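Local structure of carbohydrate deacetylase Agd3 (Neosartorya fumigata, 6NWZ) at residues M116-F127 / E210-F218. The protein probably removes N-acetyl groups from galactosaminogalactan, an exopolysaccharide, and is required for biofilm formation by this fungus. Sequence-based numbering, arbitrary orientation.
With ZN (zinc ion), chain J.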
ATOM      1  N   MET A 116      22.058   4.040 -15.708  1.00 42.91           N
ATOM      2  CA  MET A 116      21.060   5.035 -16.074  1.00 39.02           C
ATOM      3  C   MET A 116      19.799   4.345 -16.574  1.00 43.37           C
ATOM      4  O   MET A 116      19.870   3.344 -17.293  1.00 33.93           O
ATOM      5  CB  MET A 116      21.587   5.991 -17.151  1.00 30.69           C
ATOM      6  CG  MET A 116      20.534   6.923 -17.724  1.00 26.61           C
ATOM      7  SD  MET A 116      21.189   8.039 -18.976  1.00 41.00           S
ATOM      8  CE  MET A 116      22.302   9.038 -17.989  1.00 35.69           C
ATOM      9  N   VAL A 117      18.647   4.888 -16.192  1.00 33.01           N
ATOM     10  CA  VAL A 117      17.349   4.394 -16.629  1.00 25.47           C
ATOM     11  C   VAL A 117      16.655   5.503 -17.408  1.00 35.86           C
ATOM     12  O   VAL A 117      16.630   6.657 -16.965  1.00 35.65           O
ATOM     13  CB  VAL A 117      16.487   3.938 -15.439  1.00 29.94           C
ATOM     14  CG1 VAL A 117      15.062   3.653 -15.888  1.00 21.39           C
ATOM     15  CG2 VAL A 117      17.104   2.713 -14.781  1.00 29.99           C
ATOM     16  N   GLN A 118      16.103   5.156 -18.568  1.00 33.72           N
ATOM     17  CA  GLN A 118      15.324   6.088 -19.376  1.00 31.82           C
ATOM     18  C   GLN A 118      13.997   5.439 -19.735  1.00 38.57           C
ATOM     19  O   GLN A 118      13.974   4.342 -20.302  1.00 38.79           O
ATOM     20  CB  GLN A 118      16.076   6.489 -20.644  1.00 29.44           C
ATOM     21  CG  GLN A 118      17.393   7.175 -20.386  1.00 38.94           C
ATOM     22  CD  GLN A 118      17.733   8.169 -21.470  1.00 36.27           C
ATOM     23  OE1 GLN A 118      16.881   8.950 -21.899  1.00 45.52           O
ATOM     24  NE2 GLN A 118      18.977   8.146 -21.925  1.00 32.09           N
ATOM     25  N   PHE A 119      12.898   6.111 -19.409  1.00 34.63           N
ATOM     26  CA  PHE A 119      11.577   5.631 -19.772  1.00 30.41           C
ATOM     27  C   PHE A 119      10.805   6.740 -20.470  1.00 37.43           C
ATOM     28  O   PHE A 119      11.119   7.927 -20.337  1.00 30.97           O
ATOM     29  CB  PHE A 119      10.794   5.093 -18.555  1.00 20.99           C
ATOM     30  CG  PHE A 119      10.524   6.115 -17.475  1.00 30.20           C
ATOM     31  CD1 PHE A 119       9.481   7.028 -17.595  1.00 28.88           C
ATOM     32  CD2 PHE A 119      11.281   6.125 -16.312  1.00 37.21           C
ATOM     33  CE1 PHE A 119       9.224   7.955 -16.590  1.00 34.26           C
ATOM     34  CE2 PHE A 119      11.027   7.047 -15.302  1.00 39.11           C
ATOM     35  CZ  PHE A 119       9.996   7.962 -15.442  1.00 34.71           C
ATOM     36  N   ASP A 120       9.782   6.325 -21.221  1.00 37.87           N
ATOM     37  CA  ASP A 120       8.996   7.222 -22.068  1.00 29.48           C
ATOM     38  C   ASP A 120       9.867   7.837 -23.162  1.00 34.63           C
ATOM     39  O   ASP A 120       9.771   9.027 -23.467  1.00 47.57           O
ATOM     40  CB  ASP A 120       8.295   8.303 -21.239  1.00 31.43           C
ATOM     41  CG  ASP A 120       7.203   9.016 -22.011  1.00 39.92           C
ATOM     42  OD1 ASP A 120       6.776   8.494 -23.062  1.00 48.49           O
ATOM     43  OD2 ASP A 120       6.781  10.106 -21.570  1.00 42.20           O
ATOM     44  N   VAL A 121      10.724   7.014 -23.767  1.00 34.64           N
ATOM     45  CA  VAL A 121      11.606   7.451 -24.840  1.00 36.45           C
ATOM     46  C   VAL A 121      11.243   6.714 -26.123  1.00 41.91           C
ATOM     47  O   VAL A 121      10.747   5.582 -26.103  1.00 36.49           O
ATOM     48  CB  VAL A 121      13.098   7.240 -24.490  1.00 39.91           C
ATOM     49  CG1 VAL A 121      13.479   8.065 -23.271  1.00 53.14           C
ATOM     50  CG2 VAL A 121      13.400   5.767 -24.263  1.00 23.06           C
ATOM     51  N   TYR A 122      11.488   7.380 -27.244  1.00 37.63           N
ATOM     52  CA  TYR A 122      11.223   6.806 -28.558  1.00 37.53           C
ATOM     53  C   TYR A 122      12.419   5.969 -28.998  1.00 38.74           C
ATOM     54  O   TYR A 122      13.562   6.409 -28.840  1.00 37.61           O
ATOM     55  CB  TYR A 122      10.943   7.922 -29.570  1.00 38.06           C
ATOM     56  CG  TYR A 122      10.679   7.450 -30.986  1.00 46.17           C
ATOM     57  CD1 TYR A 122       9.407   7.054 -31.386  1.00 41.06           C
ATOM     58  CD2 TYR A 122      11.700   7.420 -31.930  1.00 52.30           C
ATOM     59  CE1 TYR A 122       9.162   6.627 -32.691  1.00 34.51           C
ATOM     60  CE2 TYR A 122      11.467   6.996 -33.232  1.00 48.83           C
ATOM     61  CZ  TYR A 122      10.199   6.602 -33.607  1.00 46.82           C
ATOM     62  OH  TYR A 122       9.973   6.185 -34.900  1.00 49.92           O
ATOM     63  N   PRO A 123      12.200   4.759 -29.537  1.00 40.50           N
ATOM     64  CA  PRO A 123      13.336   3.897 -29.903  1.00 37.84           C
ATOM     65  C   PRO A 123      14.209   4.502 -30.990  1.00 44.63           C
ATOM     66  O   PRO A 123      13.775   4.690 -32.130  1.00 54.15           O
ATOM     67  CB  PRO A 123      12.662   2.603 -30.379  1.00 34.03           C
ATOM     68  CG  PRO A 123      11.274   3.001 -30.749  1.00 44.26           C
ATOM     69  CD  PRO A 123      10.906   4.119 -29.816  1.00 39.47           C
ATOM     70  N   GLY A 124      15.453   4.805 -30.633  1.00 49.09           N
ATOM     71  CA  GLY A 124      16.389   5.395 -31.555  1.00 52.55           C
ATOM     72  C   GLY A 124      17.770   4.805 -31.382  1.00 51.77           C
ATOM     73  O   GLY A 124      17.978   3.884 -30.584  1.00 40.61           O
ATOM     74  N   PRO A 125      18.746   5.325 -32.130  1.00 52.81           N
ATOM     75  CA  PRO A 125      20.109   4.775 -32.042  1.00 40.37           C
ATOM     76  C   PRO A 125      20.719   4.882 -30.655  1.00 40.99           C
ATOM     77  O   PRO A 125      21.522   4.022 -30.276  1.00 50.48           O
ATOM     78  CB  PRO A 125      20.888   5.613 -33.066  1.00 31.61           C
ATOM     79  CG  PRO A 125      19.850   6.160 -33.986  1.00 32.11           C
ATOM     80  CD  PRO A 125      18.651   6.404 -33.125  1.00 45.17           C
ATOM     81  N   LYS A 126      20.356   5.910 -29.882  1.00 45.86           N
ATOM     82  CA  LYS A 126      20.869   6.049 -28.523  1.00 42.23           C
ATOM     83  C   LYS A 126      20.411   4.917 -27.613  1.00 42.92           C
ATOM     84  O   LYS A 126      20.975   4.740 -26.527  1.00 46.65           O
ATOM     85  CB  LYS A 126      20.435   7.392 -27.934  1.00 34.68           C
ATOM     86  CG  LYS A 126      20.951   8.599 -28.693  1.00 42.80           C
ATOM     87  CD  LYS A 126      20.038   9.795 -28.495  1.00 64.49           C
ATOM     88  CE  LYS A 126      18.599   9.442 -28.849  1.00 80.81           C
ATOM     89  NZ  LYS A 126      18.476   8.788 -30.187  1.00 88.70           N
ATOM     90  N   PHE A 127      19.399   4.153 -28.023  1.00 40.29           N
ATOM     91  CA  PHE A 127      18.904   3.030 -27.240  1.00 46.35           C
ATOM     92  C   PHE A 127      19.068   1.710 -27.982  1.00 42.63           C
ATOM     93  O   PHE A 127      18.435   0.713 -27.620  1.00 36.87           O
ATOM     94  CB  PHE A 127      17.442   3.255 -26.855  1.00 44.83           C
ATOM     95  CG  PHE A 127      17.193   4.582 -26.201  1.00 45.74           C
ATOM     96  CD1 PHE A 127      17.749   4.876 -24.965  1.00 41.09           C
ATOM     97  CD2 PHE A 127      16.418   5.542 -26.827  1.00 33.48           C
ATOM     98  CE1 PHE A 127      17.525   6.098 -24.362  1.00 31.69           C
ATOM     99  CE2 PHE A 127      16.190   6.763 -26.231  1.00 31.76           C
ATOM    100  CZ  PHE A 127      16.744   7.043 -24.997  1.00 32.99           C
ATOM    101  N   GLU A 210      26.148   1.332 -19.014  1.00 35.93           N
ATOM    102  CA  GLU A 210      24.974   0.476 -18.897  1.00 27.92           C
ATOM    103  C   GLU A 210      23.723   1.331 -18.774  1.00 36.42           C
ATOM    104  O   GLU A 210      23.694   2.297 -18.003  1.00 39.39           O
ATOM    105  CB  GLU A 210      25.092  -0.457 -17.695  1.00 42.18           C
ATOM    106  CG  GLU A 210      26.418  -1.180 -17.609  1.00 38.27           C
ATOM    107  CD  GLU A 210      26.417  -2.253 -16.546  1.00 66.23           C
ATOM    108  OE1 GLU A 210      26.537  -3.442 -16.908  1.00 90.09           O
ATOM    109  OE2 GLU A 210      26.282  -1.911 -15.352  1.00 82.96           O
ATOM    110  N   GLN A 211      22.690   0.964 -19.525  1.00 40.80           N
ATOM    111  CA  GLN A 211      21.482   1.767 -19.628  1.00 32.10           C
ATOM    112  C   GLN A 211      20.286   0.841 -19.778  1.00 34.22           C
ATOM    113  O   GLN A 211      20.376  -0.187 -20.452  1.00 46.49           O
ATOM    114  CB  GLN A 211      21.572   2.728 -20.821  1.00 31.60           C
ATOM    115  CG  GLN A 211      20.351   3.606 -21.036  1.00 34.10           C
ATOM    116  CD  GLN A 211      20.523   4.549 -22.210  1.00 38.54           C
ATOM    117  OE1 GLN A 211      20.745   5.747 -22.031  1.00 40.29           O
ATOM    118  NE2 GLN A 211      20.428   4.010 -23.422  1.00 37.81           N
ATOM    119  N   MET A 212      19.177   1.203 -19.138  1.00 23.33           N
ATOM    120  CA  MET A 212      17.910   0.497 -19.291  1.00 21.46           C
ATOM    121  C   MET A 212      16.895   1.476 -19.867  1.00 35.53           C
ATOM    122  O   MET A 212      16.670   2.549 -19.295  1.00 47.27           O
ATOM    123  CB  MET A 212      17.431  -0.085 -17.955  1.00 23.09           C
ATOM    124  CG  MET A 212      16.035  -0.698 -18.014  1.00 29.80           C
ATOM    125  SD  MET A 212      15.493  -1.524 -16.499  1.00 37.76           S
ATOM    126  CE  MET A 212      16.512  -2.992 -16.501  1.00 22.40           C
ATOM    127  N   ALA A 213      16.296   1.113 -21.003  1.00 29.47           N
ATOM    128  CA  ALA A 213      15.416   2.000 -21.755  1.00 32.28           C
ATOM    129  C   ALA A 213      14.043   1.365 -21.915  1.00 29.08           C
ATOM    130  O   ALA A 213      13.933   0.212 -22.345  1.00 35.26           O
ATOM    131  CB  ALA A 213      16.002   2.327 -23.133  1.00 21.78           C
ATOM    132  N   PHE A 214      13.002   2.129 -21.591  1.00 32.59           N
ATOM    133  CA  PHE A 214      11.616   1.690 -21.708  1.00 32.67           C
ATOM    134  C   PHE A 214      10.937   2.474 -22.826  1.00 33.23           C
ATOM    135  O   PHE A 214      10.829   3.704 -22.750  1.00 46.22           O
ATOM    136  CB  PHE A 214      10.865   1.883 -20.390  1.00 35.31           C
ATOM    137  CG  PHE A 214      11.157   0.827 -19.355  1.00 32.19           C
ATOM    138  CD1 PHE A 214      12.246   0.944 -18.511  1.00 27.37           C
ATOM    139  CD2 PHE A 214      10.324  -0.275 -19.215  1.00 24.63           C
ATOM    140  CE1 PHE A 214      12.510  -0.019 -17.555  1.00 31.73           C
ATOM    141  CE2 PHE A 214      10.584  -1.243 -18.262  1.00 22.80           C
ATOM    142  CZ  PHE A 214      11.678  -1.116 -17.430  1.00 31.99           C
ATOM    143  N   PHE A 215      10.478   1.765 -23.855  1.00 30.34           N
ATOM    144  CA  PHE A 215       9.764   2.365 -24.982  1.00 27.93           C
ATOM    145  C   PHE A 215       8.273   2.518 -24.706  1.00 40.98           C
ATOM    146  O   PHE A 215       7.440   2.281 -25.587  1.00 42.66           O
ATOM    147  CB  PHE A 215       9.999   1.527 -26.235  1.00 24.15           C
ATOM    148  CG  PHE A 215      11.451   1.315 -26.560  1.00 25.68           C
ATOM    149  CD1 PHE A 215      12.351   2.368 -26.498  1.00 26.48           C
ATOM    150  CD2 PHE A 215      11.918   0.059 -26.916  1.00 33.66           C
ATOM    151  CE1 PHE A 215      13.692   2.173 -26.794  1.00 23.71           C
ATOM    152  CE2 PHE A 215      13.258  -0.144 -27.212  1.00 33.41           C
ATOM    153  CZ  PHE A 215      14.145   0.916 -27.150  1.00 37.09           C
ATOM    154  N   ILE A 216       7.910   2.908 -23.485  1.00 33.87           N
ATOM    155  CA  ILE A 216       6.518   3.084 -23.094  1.00 25.87           C
ATOM    156  C   ILE A 216       6.465   4.186 -22.047  1.00 34.08           C
ATOM    157  O   ILE A 216       7.417   4.386 -21.286  1.00 39.04           O
ATOM    158  CB  ILE A 216       5.906   1.760 -22.569  1.00 29.01           C
ATOM    159  CG1 ILE A 216       4.438   1.946 -22.188  1.00 27.30           C
ATOM    160  CG2 ILE A 216       6.706   1.212 -21.388  1.00 27.45           C
ATOM    161  CD1 ILE A 216       3.755   0.664 -21.789  1.00 30.90           C
ATOM    162  N   GLY A 217       5.359   4.928 -22.031  1.00 27.42           N
ATOM    163  CA  GLY A 217       5.187   5.964 -21.030  1.00 41.27           C
ATOM    164  C   GLY A 217       4.879   5.389 -19.658  1.00 41.39           C
ATOM    165  O   GLY A 217       4.383   4.272 -19.518  1.00 46.65           O
ATOM    166  N   PHE A 218       5.187   6.174 -18.629  1.00 33.85           N
ATOM    167  CA  PHE A 218       4.912   5.815 -17.246  1.00 31.80           C
ATOM    168  C   PHE A 218       3.898   6.779 -16.636  1.00 39.37           C
ATOM    169  O   PHE A 218       3.882   7.971 -16.958  1.00 30.49           O
ATOM    170  CB  PHE A 218       6.197   5.812 -16.417  1.00 25.69           C
ATOM    171  CG  PHE A 218       6.941   4.512 -16.467  1.00 27.36           C
ATOM    172  CD1 PHE A 218       7.551   4.088 -17.633  1.00 31.42           C
ATOM    173  CD2 PHE A 218       7.037   3.717 -15.339  1.00 28.15           C
ATOM    174  CE1 PHE A 218       8.240   2.888 -17.672  1.00 24.82           C
ATOM    175  CE2 PHE A 218       7.724   2.519 -15.372  1.00 25.77           C
ATOM    176  CZ  PHE A 218       8.326   2.104 -16.539  1.00 28.89           C
TER
HETATM  177 ZN    ZN J 911      28.098  -4.425 -15.402  1.00126.11          ZN
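Gln-211 stands between Gln-118 and the loop that returns at Lys-126 and Phe-127, and its two amide atoms serve different partners. OE1 accepts a hydrogen bond from NE2 of Gln-118 at 3.0 Å; the two amide planes are nearly perpendicular, 82° apart, and the donor comes from above the carbonyl plane of Gln-211. Fully extended, with CG anti to the backbone N (chi1 179°), the Gln-211 chain brings NE2 to the carbonyl O of Lys-126, to which it donates a hydrogen bond of 3.2 Å, the acceptor lying close to the Gln-211 amide plane. Asn-204 OD1 takes a second hydrogen bond from this NE2, which also lies at the edge of the Phe-127 ring. This buried amide is thus gripped from the loop, from strand 116-119 and from strand 198-206.

Beneath these side chains, strands 116-119 and 210-214 pair in parallel within the CBM87 region, which belongs to a carbohydrate-binding module family. Their main-chain bonds include Gln-118 N to Met-212 O, 2.8 Å. Helix 99-112 packs on the face bearing Met-116 and Gln-118, helix 224-237 on that bearing Val-117 and Met-212.

Past the strand ends, Pro-123 CB sits over the centre of the Phe-215 ring in a CH-pi contact, 3.8 Å from the centroid, while Phe-127 CB meets the edge of that ring. On the Val-117 face, the Phe-119 and Phe-218 rings meet obliquely, planes 44° apart. At the other end the carboxylate of Glu-210 leads off from strand 116-119; its OE1 binds zinc with Leu-684 O, and its OE2 forms a salt bridge with Arg-115.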